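Local structure of aspartate aminotransferase (Thermotoga maritima, 1O4S) at residues 39-44 / 347-352; 125-130 / 172-177; 215-220 / 238-243. The protein transfers the amino group of L-aspartate to 2-oxoglutarate, giving oxaloacetate and L-glutamate, with pyridoxal 5'-phosphate as cofactor. One frame throughout, in Å; residues are numbered along the deposited sequence.

How the interactions relate
Interactions 2 and 3 belong to the seven-strand sheet of the large domain. Interaction 1 lies in the smaller four-strand sheet, about 33 Å from interaction 3 and 42 Å from interaction 2, centre to centre. Interaction 3 is fully buried and reaches the cofactor. Its contact is made by side chains and two waters, with no direct backbone bond between its segments. Interactions 1 and 2 are partly buried and rest on parallel backbone pairing. In 39-44 / 347-352 two backbone bonds do the work and charged side chains lie at the more exposed side. In 125-130 / 172-177 a bulge and a buried hydroxyl-carboxylate bond are added near the start of the strands.

Interaction 1 of 3, residues 39-44 / 347-352; sequences KGEDVI and EKKVAL
I44 and V350 form a parallel beta bridge in the small four-strand sheet, in the domain this aminotransferase family builds from both chain ends. Strand 44-45 is an outermost strand of that sheet within the chain and follows helix 27-38. Strand 350-354 follows helix 337-348. I44 N donates to K349 O at 2.8 Å, almost in line with the carbonyl bond. A351 N answers with a straight bond to I44 O at 3.0 Å. The CA-H groups of V43 and V350 point at the same two oxygens. K349 has positive phi (53°), which ends helical geometry and turns the chain into the strand. The other helix ends in a Schellman motif with G40 as its C-prime residue. K349 is the main side chain of the contact. Its CB meets V43 CG2 at 4.0 Å. Its chain then bends at chi2 (-77°), and CE comes to 3.5 Å from E41 OE2. NZ lies 4.7 Å from E41 OE2, too far for a salt bridge, and bonds instead to the carbonyl of E346. D42 turns to R374 in a salt bridge, and its carbonyl accepts from R381, both on helix 372-386. The hydrogen bonds across the contact are all main-chain; the K349 side chain adds packing. E41 probably adds only a general electrostatic attraction, because K349 offers it methylene groups and keeps its ammonium near its own helix end.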
ATOM      1  N   LYS B  39      17.474   5.407 -28.498  1.00 52.89           N
ATOM      2  CA  LYS B  39      18.162   5.754 -29.763  1.00 53.15           C
ATOM      3  C   LYS B  39      19.131   4.663 -30.307  1.00 52.47           C
ATOM      4  O   LYS B  39      20.132   4.962 -30.971  1.00 52.06           O
ATOM      5  CB  LYS B  39      18.827   7.148 -29.698  1.00 53.65           C
ATOM      6  CG  LYS B  39      19.991   7.333 -28.721  1.00 55.17           C
ATOM      7  CD  LYS B  39      20.658   8.722 -28.932  1.00 56.71           C
ATOM      8  CE  LYS B  39      21.488   9.171 -27.715  1.00 57.48           C
ATOM      9  NZ  LYS B  39      22.420  10.307 -28.020  1.00 58.24           N
ATOM     10  N   GLY B  40      18.781   3.399 -30.051  1.00 51.92           N
ATOM     11  CA  GLY B  40      19.515   2.245 -30.558  1.00 51.12           C
ATOM     12  C   GLY B  40      20.880   1.971 -29.946  1.00 49.97           C
ATOM     13  O   GLY B  40      21.743   1.419 -30.606  1.00 49.76           O
ATOM     14  N   GLU B  41      21.088   2.335 -28.691  1.00 48.70           N
ATOM     15  CA  GLU B  41      22.366   2.049 -28.056  1.00 47.62           C
ATOM     16  C   GLU B  41      22.273   0.750 -27.237  1.00 46.42           C
ATOM     17  O   GLU B  41      21.206   0.397 -26.682  1.00 45.32           O
ATOM     18  CB  GLU B  41      22.829   3.214 -27.178  1.00 47.86           C
ATOM     19  CG  GLU B  41      22.958   4.546 -27.907  1.00 48.46           C
ATOM     20  CD  GLU B  41      24.218   4.661 -28.743  1.00 51.12           C
ATOM     21  OE1 GLU B  41      24.418   5.749 -29.361  1.00 52.26           O
ATOM     22  OE2 GLU B  41      25.014   3.682 -28.790  1.00 51.29           O
ATOM     23  N   ASP B  42      23.409   0.049 -27.186  1.00 45.04           N
ATOM     24  CA  ASP B  42      23.514  -1.231 -26.485  1.00 43.75           C
ATOM     25  C   ASP B  42      23.919  -1.009 -25.029  1.00 42.15           C
ATOM     26  O   ASP B  42      25.075  -1.230 -24.640  1.00 41.66           O
ATOM     27  CB  ASP B  42      24.507  -2.173 -27.190  1.00 43.73           C
ATOM     28  CG  ASP B  42      24.530  -3.570 -26.562  1.00 44.89           C
ATOM     29  OD1 ASP B  42      23.521  -3.976 -25.887  1.00 43.02           O
ATOM     30  OD2 ASP B  42      25.533  -4.310 -26.682  1.00 46.05           O
ATOM     31  N   VAL B  43      22.951  -0.571 -24.233  1.00 40.14           N
ATOM     32  CA  VAL B  43      23.188  -0.297 -22.823  1.00 38.97           C
ATOM     33  C   VAL B  43      23.122  -1.607 -22.042  1.00 37.46           C
ATOM     34  O   VAL B  43      22.108  -2.302 -22.097  1.00 37.84           O
ATOM     35  CB  VAL B  43      22.128   0.688 -22.242  1.00 38.64           C
ATOM     36  CG1 VAL B  43      22.185   0.737 -20.719  1.00 38.11           C
ATOM     37  CG2 VAL B  43      22.310   2.089 -22.843  1.00 38.49           C
ATOM     38  N   ILE B  44      24.200  -1.944 -21.338  1.00 35.37           N
ATOM     39  CA  ILE B  44      24.165  -3.007 -20.354  1.00 34.02           C
ATOM     40  C   ILE B  44      23.848  -2.352 -19.007  1.00 33.89           C
ATOM     41  O   ILE B  44      24.620  -1.564 -18.480  1.00 33.07           O
ATOM     42  CB  ILE B  44      25.486  -3.819 -20.322  1.00 33.59           C
ATOM     43  CG1 ILE B  44      25.858  -4.320 -21.730  1.00 32.02           C
ATOM     44  CG2 ILE B  44      25.357  -5.006 -19.368  1.00 32.73           C
ATOM     45  CD1 ILE B  44      27.327  -4.679 -21.879  1.00 28.92           C
ATOM     46  N   GLU B 347      29.840   6.946 -22.206  1.00 33.46           N
ATOM     47  CA  GLU B 347      30.977   6.528 -23.036  1.00 34.48           C
ATOM     48  C   GLU B 347      30.945   5.015 -23.355  1.00 33.80           C
ATOM     49  O   GLU B 347      31.268   4.601 -24.470  1.00 32.87           O
ATOM     50  CB  GLU B 347      32.322   6.918 -22.373  1.00 34.62           C
ATOM     51  CG  GLU B 347      32.495   8.430 -22.129  1.00 38.69           C
ATOM     52  CD  GLU B 347      33.792   8.825 -21.393  1.00 43.45           C
ATOM     53  OE1 GLU B 347      34.758   8.018 -21.380  1.00 44.99           O
ATOM     54  OE2 GLU B 347      33.860   9.963 -20.832  1.00 46.40           O
ATOM     55  N   LYS B 348      30.583   4.214 -22.353  1.00 33.19           N
ATOM     56  CA  LYS B 348      30.629   2.751 -22.438  1.00 33.33           C
ATOM     57  C   LYS B 348      29.250   2.105 -22.444  1.00 33.15           C
ATOM     58  O   LYS B 348      29.149   0.911 -22.683  1.00 33.23           O
ATOM     59  CB  LYS B 348      31.448   2.147 -21.275  1.00 33.27           C
ATOM     60  CG  LYS B 348      32.958   2.448 -21.282  1.00 33.15           C
ATOM     61  CD  LYS B 348      33.641   2.105 -22.605  1.00 32.44           C
ATOM     62  CE  LYS B 348      35.105   2.418 -22.541  1.00 33.13           C
ATOM     63  NZ  LYS B 348      35.810   1.927 -23.745  1.00 32.66           N
ATOM     64  N   LYS B 349      28.203   2.902 -22.211  1.00 32.47           N
ATOM     65  CA  LYS B 349      26.819   2.428 -22.156  1.00 32.45           C
ATOM     66  C   LYS B 349      26.679   1.258 -21.172  1.00 32.19           C
ATOM     67  O   LYS B 349      25.984   0.254 -21.450  1.00 32.46           O
ATOM     68  CB  LYS B 349      26.262   2.087 -23.546  1.00 32.37           C
ATOM     69  CG  LYS B 349      26.879   2.856 -24.724  1.00 34.00           C
ATOM     70  CD  LYS B 349      26.379   4.268 -24.863  1.00 34.06           C
ATOM     71  CE  LYS B 349      26.915   4.912 -26.140  1.00 34.55           C
ATOM     72  NZ  LYS B 349      28.263   5.554 -26.003  1.00 34.99           N
ATOM     73  N   VAL B 350      27.341   1.416 -20.020  1.00 31.28           N
ATOM     74  CA  VAL B 350      27.104   0.592 -18.838  1.00 30.93           C
ATOM     75  C   VAL B 350      26.537   1.453 -17.726  1.00 30.63           C
ATOM     76  O   VAL B 350      27.096   2.505 -17.382  1.00 29.87           O
ATOM     77  CB  VAL B 350      28.391  -0.104 -18.324  1.00 31.11           C
ATOM     78  CG1 VAL B 350      28.066  -0.994 -17.113  1.00 31.02           C
ATOM     79  CG2 VAL B 350      29.050  -0.893 -19.442  1.00 30.66           C
ATOM     80  N   ALA B 351      25.430   0.982 -17.165  1.00 30.38           N
ATOM     81  CA  ALA B 351      24.736   1.649 -16.076  1.00 30.08           C
ATOM     82  C   ALA B 351      25.010   1.035 -14.688  1.00 30.12           C
ATOM     83  O   ALA B 351      24.691  -0.123 -14.420  1.00 29.43           O
ATOM     84  CB  ALA B 351      23.254   1.696 -16.359  1.00 29.51           C
ATOM     85  N   LEU B 352      25.604   1.856 -13.813  1.00 30.64           N
ATOM     86  CA  LEU B 352      25.779   1.550 -12.393  1.00 30.65           C
ATOM     87  C   LEU B 352      25.097   2.619 -11.523  1.00 31.11           C
ATOM     88  O   LEU B 352      24.664   3.664 -12.003  1.00 31.31           O
ATOM     89  CB  LEU B 352      27.258   1.430 -12.036  1.00 30.41           C
ATOM     90  CG  LEU B 352      28.133   0.512 -12.907  1.00 30.06           C
ATOM     91  CD1 LEU B 352      29.619   0.705 -12.654  1.00 29.06           C
ATOM     92  CD2 LEU B 352      27.777  -0.915 -12.696  1.00 30.67           C
TER

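Interaction 2 of 3, residues 125-130 / 172-177; sequences GDEVIV and VGKTKA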
ATOM      1  N   GLY B 125       9.409  12.335  16.502  1.00 35.99           N
ATOM      2  CA  GLY B 125      10.726  12.561  17.067  1.00 36.36           C
ATOM      3  C   GLY B 125      11.531  11.324  17.504  1.00 36.01           C
ATOM      4  O   GLY B 125      12.731  11.462  17.775  1.00 37.60           O
ATOM      5  N   ASP B 126      10.896  10.151  17.618  1.00 34.67           N
ATOM      6  CA  ASP B 126      11.609   8.924  17.967  1.00 33.55           C
ATOM      7  C   ASP B 126      12.708   8.686  16.957  1.00 33.15           C
ATOM      8  O   ASP B 126      12.548   8.985  15.776  1.00 34.04           O
ATOM      9  CB  ASP B 126      10.691   7.705  17.995  1.00 33.60           C
ATOM     10  CG  ASP B 126       9.839   7.604  19.256  1.00 33.89           C
ATOM     11  OD1 ASP B 126      10.036   8.382  20.207  1.00 36.75           O
ATOM     12  OD2 ASP B 126       8.968   6.726  19.401  1.00 33.69           O
ATOM     13  N   GLU B 127      13.819   8.132  17.419  1.00 32.50           N
ATOM     14  CA  GLU B 127      15.001   7.909  16.592  1.00 32.37           C
ATOM     15  C   GLU B 127      15.194   6.432  16.183  1.00 31.64           C
ATOM     16  O   GLU B 127      14.979   5.499  16.971  1.00 30.71           O
ATOM     17  CB  GLU B 127      16.245   8.415  17.330  1.00 33.05           C
ATOM     18  CG  GLU B 127      17.568   7.851  16.819  1.00 35.99           C
ATOM     19  CD  GLU B 127      18.754   8.382  17.604  1.00 39.33           C
ATOM     20  OE1 GLU B 127      19.404   7.596  18.352  1.00 41.36           O
ATOM     21  OE2 GLU B 127      19.011   9.595  17.477  1.00 42.31           O
ATOM     22  N   VAL B 128      15.598   6.241  14.934  1.00 30.87           N
ATOM     23  CA  VAL B 128      16.005   4.938  14.437  1.00 30.48           C
ATOM     24  C   VAL B 128      17.458   5.050  14.015  1.00 29.70           C
ATOM     25  O   VAL B 128      17.803   5.941  13.236  1.00 28.15           O
ATOM     26  CB  VAL B 128      15.161   4.461  13.218  1.00 29.84           C
ATOM     27  CG1 VAL B 128      15.586   3.075  12.781  1.00 30.33           C
ATOM     28  CG2 VAL B 128      13.659   4.467  13.542  1.00 30.46           C
ATOM     29  N   ILE B 129      18.290   4.137  14.522  1.00 29.36           N
ATOM     30  CA  ILE B 129      19.660   4.002  14.040  1.00 29.50           C
ATOM     31  C   ILE B 129      19.673   3.161  12.768  1.00 29.78           C
ATOM     32  O   ILE B 129      19.098   2.067  12.740  1.00 30.01           O
ATOM     33  CB  ILE B 129      20.546   3.387  15.143  1.00 29.45           C
ATOM     34  CG1 ILE B 129      20.774   4.436  16.235  1.00 30.35           C
ATOM     35  CG2 ILE B 129      21.895   2.888  14.573  1.00 28.59           C
ATOM     36  CD1 ILE B 129      21.211   3.870  17.531  1.00 32.41           C
ATOM     37  N   VAL B 130      20.299   3.671  11.705  1.00 29.88           N
ATOM     38  CA  VAL B 130      20.520   2.889  10.486  1.00 30.14           C
ATOM     39  C   VAL B 130      22.019   2.860  10.180  1.00 29.98           C
ATOM     40  O   VAL B 130      22.779   3.660  10.709  1.00 30.21           O
ATOM     41  CB  VAL B 130      19.719   3.426   9.277  1.00 30.33           C
ATOM     42  CG1 VAL B 130      18.264   3.674   9.674  1.00 30.42           C
ATOM     43  CG2 VAL B 130      20.329   4.686   8.740  1.00 31.43           C
ATOM     44  N   VAL B 172      20.252   6.905  22.793  1.00 38.97           N
ATOM     45  CA  VAL B 172      19.674   7.927  23.656  1.00 38.58           C
ATOM     46  C   VAL B 172      18.255   7.500  24.070  1.00 38.54           C
ATOM     47  O   VAL B 172      17.773   6.412  23.680  1.00 38.83           O
ATOM     48  CB  VAL B 172      19.745   9.330  22.988  1.00 38.47           C
ATOM     49  CG1 VAL B 172      21.149   9.875  23.086  1.00 38.21           C
ATOM     50  CG2 VAL B 172      19.333   9.274  21.521  1.00 38.17           C
ATOM     51  N   GLY B 173      17.597   8.323  24.889  1.00 38.20           N
ATOM     52  CA  GLY B 173      16.244   8.026  25.357  1.00 37.86           C
ATOM     53  C   GLY B 173      15.224   7.866  24.233  1.00 37.19           C
ATOM     54  O   GLY B 173      14.311   7.039  24.290  1.00 36.69           O
ATOM     55  N   LYS B 174      15.393   8.672  23.198  1.00 36.91           N
ATOM     56  CA  LYS B 174      14.452   8.706  22.089  1.00 36.65           C
ATOM     57  C   LYS B 174      14.678   7.525  21.114  1.00 34.99           C
ATOM     58  O   LYS B 174      13.791   7.219  20.340  1.00 34.00           O
ATOM     59  CB  LYS B 174      14.539  10.076  21.369  1.00 37.17           C
ATOM     60  CG  LYS B 174      15.676  10.193  20.332  1.00 38.84           C
ATOM     61  CD  LYS B 174      16.244  11.621  20.184  1.00 41.26           C
ATOM     62  CE  LYS B 174      15.447  12.487  19.212  1.00 43.01           C
ATOM     63  NZ  LYS B 174      16.263  13.623  18.667  1.00 44.41           N
ATOM     64  N   THR B 175      15.855   6.884  21.159  1.00 34.30           N
ATOM     65  CA  THR B 175      16.162   5.725  20.289  1.00 33.59           C
ATOM     66  C   THR B 175      15.182   4.569  20.489  1.00 33.58           C
ATOM     67  O   THR B 175      15.255   3.818  21.478  1.00 33.91           O
ATOM     68  CB  THR B 175      17.572   5.169  20.492  1.00 33.39           C
ATOM     69  OG1 THR B 175      18.554   6.175  20.238  1.00 32.00           O
ATOM     70  CG2 THR B 175      17.850   4.065  19.411  1.00 33.99           C
ATOM     71  N   LYS B 176      14.280   4.423  19.526  1.00 32.47           N
ATOM     72  CA  LYS B 176      13.226   3.428  19.583  1.00 32.45           C
ATOM     73  C   LYS B 176      13.579   2.132  18.829  1.00 31.41           C
ATOM     74  O   LYS B 176      13.035   1.088  19.132  1.00 30.95           O
ATOM     75  CB  LYS B 176      11.921   4.048  19.013  1.00 32.88           C
ATOM     76  CG  LYS B 176      10.650   3.211  19.255  1.00 34.89           C
ATOM     77  CD  LYS B 176      10.097   3.399  20.691  1.00 39.23           C
ATOM     78  CE  LYS B 176       9.056   2.286  21.057  1.00 41.40           C
ATOM     79  NZ  LYS B 176       7.644   2.474  20.499  1.00 43.12           N
ATOM     80  N   ALA B 177      14.438   2.206  17.821  1.00 30.64           N
ATOM     81  CA  ALA B 177      14.758   1.030  17.029  1.00 30.43           C
ATOM     82  C   ALA B 177      16.120   1.100  16.375  1.00 29.91           C
ATOM     83  O   ALA B 177      16.659   2.186  16.123  1.00 29.80           O
ATOM     84  CB  ALA B 177      13.664   0.780  15.944  1.00 30.98           C
TER
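T175 OG1 donates to E127 OE1 at 2.5 Å, a very short bond. The hydroxyl comes from above the carboxylate plane, 41° out of it. E127 reaches it with an extended chain, CG anti to the backbone N (chi1 161°). K174 CG lies against E127 CB at 3.5 Å, and I129 CD1 touches T175 CG2 at 3.9 Å. The backbones bond beside these groups. E127 N meets K174 O at 3.1 Å, and I129 N meets A177 O at 3.0 Å. Between them E127 O accepts K176 N at 2.9 Å and, weakly, A177 N. This double use marks a beta bulge, where the register slips by one residue between parallel strands 127-132 and 175-180. Further out, V172 N donates to T175 OG1 at 3.2 Å and fixes the hydroxyl. T148 and N150 of the next strand pack on E127. D126 OD2 takes the amide of D123, and K176 NZ bonds to L121 O, while the K176 chain packs on V14 of the second subunit. T175 OG1 thus joins the turn to a buried carboxylate. This hydroxyl donor, and more distantly K174 NZ 5.0 Å from E127 OE2, would probably favour the charged form.

Interaction 3 of 3, residues 215-220 / 238-243; sequences VYDSLV and IVYING. With PLP (pyridoxal-5'-phosphate), chain M.
D217 and N242 meet through weak hydrogen bonds. One N-H of N242 ND2 points fairly straight at D217 OD2 at 3.2 Å. D217 OD1, 3.1 Å from ND2, is met only at a bent angle. Amide and carboxylate planes stand 66° apart. ND2 also donates to Y240 OH at 2.9 Å, with the hydroxyl in the amide plane. The other end of the amide, N242 OD1, accepts G243 N at 2.8 Å. D217 has its CG flanked by both the backbone N and the carbonyl carbon (chi1 72°), which turns the acid toward the strand. Its OD1 also forms a salt bridge to R94. An alanine in place of N242 would probably leave Y240 OH and the D217 carboxylate without their shared donor and G243 N without its acceptor, with D217 then relying on R94 and water.

Two waters add bridges. One donates to V215 O and G243 O. The other donates to D217 OD1 and accepts from Y240 OH.

These residues lie in the large domain of the fold type I PLP enzymes. Strand 238-243 runs parallel to strand 209-213, and the chain leaving the latter makes a type I turn, Y216 to L219, beside the cofactor.

The apolar contacts centre on V215. Its CG1 rests on N242 CA at 4.0 Å. Its CG2 presses on a face of the pyridine ring, 3.6 Å from PLP C6.

The remaining polar contact is with the cofactor. Y216 OH and PLP O3 share a very short hydrogen bond of 2.5 Å, with O3 at the tyrosine ring edge, near its plane. Y216 OH also bonds to Y328 OH.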
ATOM      1  N   VAL B 215      15.289  -9.867   3.476  1.00 31.95           N
ATOM      2  CA  VAL B 215      14.683 -10.257   2.205  1.00 32.22           C
ATOM      3  C   VAL B 215      15.625 -11.020   1.269  1.00 32.35           C
ATOM      4  O   VAL B 215      15.159 -11.718   0.360  1.00 30.88           O
ATOM      5  CB  VAL B 215      14.121  -9.087   1.383  1.00 32.94           C
ATOM      6  CG1 VAL B 215      12.837  -8.657   1.932  1.00 35.41           C
ATOM      7  CG2 VAL B 215      15.118  -7.934   1.262  1.00 33.51           C
ATOM      8  N   TYR B 216      16.939 -10.879   1.500  1.00 32.04           N
ATOM      9  CA  TYR B 216      17.956 -11.518   0.662  1.00 31.58           C
ATOM     10  C   TYR B 216      18.498 -12.760   1.317  1.00 31.12           C
ATOM     11  O   TYR B 216      19.477 -13.299   0.860  1.00 30.85           O
ATOM     12  CB  TYR B 216      19.098 -10.543   0.369  1.00 31.42           C
ATOM     13  CG  TYR B 216      18.700  -9.378  -0.500  1.00 30.88           C
ATOM     14  CD1 TYR B 216      18.549  -9.536  -1.866  1.00 30.51           C
ATOM     15  CD2 TYR B 216      18.515  -8.117   0.026  1.00 32.75           C
ATOM     16  CE1 TYR B 216      18.219  -8.485  -2.671  1.00 30.80           C
ATOM     17  CE2 TYR B 216      18.168  -7.041  -0.787  1.00 33.28           C
ATOM     18  CZ  TYR B 216      18.015  -7.243  -2.133  1.00 32.31           C
ATOM     19  OH  TYR B 216      17.669  -6.220  -2.966  1.00 33.92           O
ATOM     20  N   ASP B 217      17.843 -13.241   2.367  1.00 31.40           N
ATOM     21  CA  ASP B 217      18.394 -14.349   3.153  1.00 31.99           C
ATOM     22  C   ASP B 217      18.591 -15.692   2.413  1.00 33.42           C
ATOM     23  O   ASP B 217      19.351 -16.553   2.892  1.00 32.06           O
ATOM     24  CB  ASP B 217      17.605 -14.582   4.449  1.00 31.86           C
ATOM     25  CG  ASP B 217      16.216 -15.195   4.224  1.00 33.17           C
ATOM     26  OD1 ASP B 217      15.639 -15.720   5.210  1.00 37.03           O
ATOM     27  OD2 ASP B 217      15.586 -15.146   3.156  1.00 34.31           O
ATOM     28  N   SER B 218      17.883 -15.874   1.291  1.00 33.84           N
ATOM     29  CA  SER B 218      17.997 -17.060   0.447  1.00 35.09           C
ATOM     30  C   SER B 218      19.155 -16.922  -0.485  1.00 33.62           C
ATOM     31  O   SER B 218      19.700 -17.910  -0.939  1.00 33.65           O
ATOM     32  CB  SER B 218      16.733 -17.203  -0.448  1.00 35.45           C
ATOM     33  OG  SER B 218      15.863 -18.094   0.189  1.00 43.06           O
ATOM     34  N   LEU B 219      19.452 -15.686  -0.862  1.00 32.98           N
ATOM     35  CA  LEU B 219      20.519 -15.433  -1.818  1.00 33.75           C
ATOM     36  C   LEU B 219      21.835 -15.266  -1.067  1.00 33.60           C
ATOM     37  O   LEU B 219      22.389 -14.171  -0.980  1.00 32.80           O
ATOM     38  CB  LEU B 219      20.184 -14.217  -2.682  1.00 34.03           C
ATOM     39  CG  LEU B 219      19.092 -14.470  -3.717  1.00 37.65           C
ATOM     40  CD1 LEU B 219      18.366 -13.231  -4.118  1.00 38.85           C
ATOM     41  CD2 LEU B 219      19.727 -15.110  -4.932  1.00 41.70           C
ATOM     42  N   VAL B 220      22.304 -16.374  -0.503  1.00 33.71           N
ATOM     43  CA  VAL B 220      23.548 -16.404   0.263  1.00 34.95           C
ATOM     44  C   VAL B 220      24.533 -17.391  -0.391  1.00 35.07           C
ATOM     45  O   VAL B 220      24.125 -18.419  -0.946  1.00 34.13           O
ATOM     46  CB  VAL B 220      23.303 -16.740   1.758  1.00 35.21           C
ATOM     47  CG1 VAL B 220      22.610 -15.555   2.458  1.00 35.35           C
ATOM     48  CG2 VAL B 220      22.490 -18.038   1.930  1.00 35.73           C
ATOM     49  N   ILE B 238      11.778  -7.912  18.663  1.00 34.50           N
ATOM     50  CA  ILE B 238      12.176  -8.229  17.284  1.00 33.64           C
ATOM     51  C   ILE B 238      11.047  -7.982  16.313  1.00 32.54           C
ATOM     52  O   ILE B 238       9.946  -8.465  16.524  1.00 32.13           O
ATOM     53  CB  ILE B 238      12.607  -9.698  17.160  1.00 33.54           C
ATOM     54  CG1 ILE B 238      13.707 -10.046  18.176  1.00 34.98           C
ATOM     55  CG2 ILE B 238      13.044 -10.013  15.717  1.00 32.72           C
ATOM     56  CD1 ILE B 238      15.029  -9.324  17.951  1.00 36.76           C
ATOM     57  N   VAL B 239      11.345  -7.260  15.236  1.00 31.81           N
ATOM     58  CA  VAL B 239      10.447  -7.138  14.092  1.00 31.82           C
ATOM     59  C   VAL B 239      11.175  -7.784  12.916  1.00 31.23           C
ATOM     60  O   VAL B 239      12.198  -7.284  12.471  1.00 31.52           O
ATOM     61  CB  VAL B 239      10.083  -5.650  13.766  1.00 31.76           C
ATOM     62  CG1 VAL B 239       9.197  -5.553  12.556  1.00 31.19           C
ATOM     63  CG2 VAL B 239       9.404  -4.983  14.969  1.00 33.06           C
ATOM     64  N   TYR B 240      10.650  -8.892  12.427  1.00 30.07           N
ATOM     65  CA  TYR B 240      11.286  -9.632  11.372  1.00 29.89           C
ATOM     66  C   TYR B 240      10.576  -9.337  10.055  1.00 29.53           C
ATOM     67  O   TYR B 240       9.359  -9.414   9.973  1.00 28.84           O
ATOM     68  CB  TYR B 240      11.256 -11.119  11.722  1.00 30.22           C
ATOM     69  CG  TYR B 240      11.798 -12.032  10.660  1.00 30.95           C
ATOM     70  CD1 TYR B 240      13.179 -12.251  10.529  1.00 31.49           C
ATOM     71  CD2 TYR B 240      10.915 -12.697   9.763  1.00 30.42           C
ATOM     72  CE1 TYR B 240      13.679 -13.118   9.521  1.00 31.78           C
ATOM     73  CE2 TYR B 240      11.398 -13.557   8.779  1.00 31.05           C
ATOM     74  CZ  TYR B 240      12.777 -13.763   8.650  1.00 31.83           C
ATOM     75  OH  TYR B 240      13.238 -14.630   7.697  1.00 31.37           O
ATOM     76  N   ILE B 241      11.358  -8.978   9.038  1.00 29.11           N
ATOM     77  CA  ILE B 241      10.829  -8.639   7.729  1.00 29.74           C
ATOM     78  C   ILE B 241      11.444  -9.481   6.624  1.00 29.56           C
ATOM     79  O   ILE B 241      12.676  -9.590   6.507  1.00 30.00           O
ATOM     80  CB  ILE B 241      10.985  -7.122   7.458  1.00 29.83           C
ATOM     81  CG1 ILE B 241      10.095  -6.393   8.462  1.00 31.30           C
ATOM     82  CG2 ILE B 241      10.637  -6.788   6.006  1.00 30.17           C
ATOM     83  CD1 ILE B 241      10.146  -4.980   8.426  1.00 33.92           C
ATOM     84  N   ASN B 242      10.564 -10.064   5.805  1.00 29.39           N
ATOM     85  CA  ASN B 242      10.951 -10.870   4.653  1.00 28.73           C
ATOM     86  C   ASN B 242       9.818 -10.822   3.611  1.00 28.67           C
ATOM     87  O   ASN B 242       8.850 -10.078   3.764  1.00 29.14           O
ATOM     88  CB  ASN B 242      11.317 -12.288   5.123  1.00 29.31           C
ATOM     89  CG  ASN B 242      12.377 -12.984   4.241  1.00 30.29           C
ATOM     90  OD1 ASN B 242      12.492 -12.715   3.051  1.00 30.43           O
ATOM     91  ND2 ASN B 242      13.120 -13.916   4.840  1.00 32.14           N
ATOM     92  N   GLY B 243       9.972 -11.558   2.519  1.00 28.37           N
ATOM     93  CA  GLY B 243       8.943 -11.672   1.503  1.00 28.44           C
ATOM     94  C   GLY B 243       9.432 -12.480   0.320  1.00 28.26           C
ATOM     95  O   GLY B 243      10.462 -13.153   0.411  1.00 27.56           O
TER
HETATM   96  N1  PLP M1234      14.906  -4.207   1.463  1.00 41.90           N
HETATM   97  C2  PLP M1234      15.941  -4.150   0.551  1.00 42.37           C
HETATM   98  C2A PLP M1234      17.262  -3.691   1.096  1.00 37.49           C
HETATM   99  C3  PLP M1234      15.740  -4.469  -0.801  1.00 41.54           C
HETATM  100  O3  PLP M1234      16.674  -4.420  -1.593  1.00 38.85           O
HETATM  101  C4  PLP M1234      14.481  -4.912  -1.237  1.00 44.94           C
HETATM  102  C4A PLP M1234      14.264  -5.289  -2.719  1.00 46.18           C
HETATM  103  C5  PLP M1234      13.458  -4.975  -0.259  1.00 46.14           C
HETATM  104  C6  PLP M1234      13.692  -4.615   1.066  1.00 42.92           C
HETATM  105  C5A PLP M1234      12.031  -5.421  -0.498  1.00 46.10           C
HETATM  106  O4P PLP M1234      11.252  -5.049  -1.622  1.00 37.20           O
HETATM  107  P   PLP M1234       9.777  -5.624  -1.862  1.00 31.61           P
HETATM  108  O1P PLP M1234       9.786  -5.789  -3.336  1.00 30.66           O
HETATM  109  O2P PLP M1234       9.587  -6.868  -1.098  1.00 32.00           O
HETATM  110  O3P PLP M1234       8.986  -4.458  -1.415  1.00 30.96           O
HETATM  111  O   HOH W   1      12.730 -12.228  -0.651  1.00 23.24           O
HETATM  112  O   HOH W   2      15.894 -15.201   7.607  1.00 26.42           O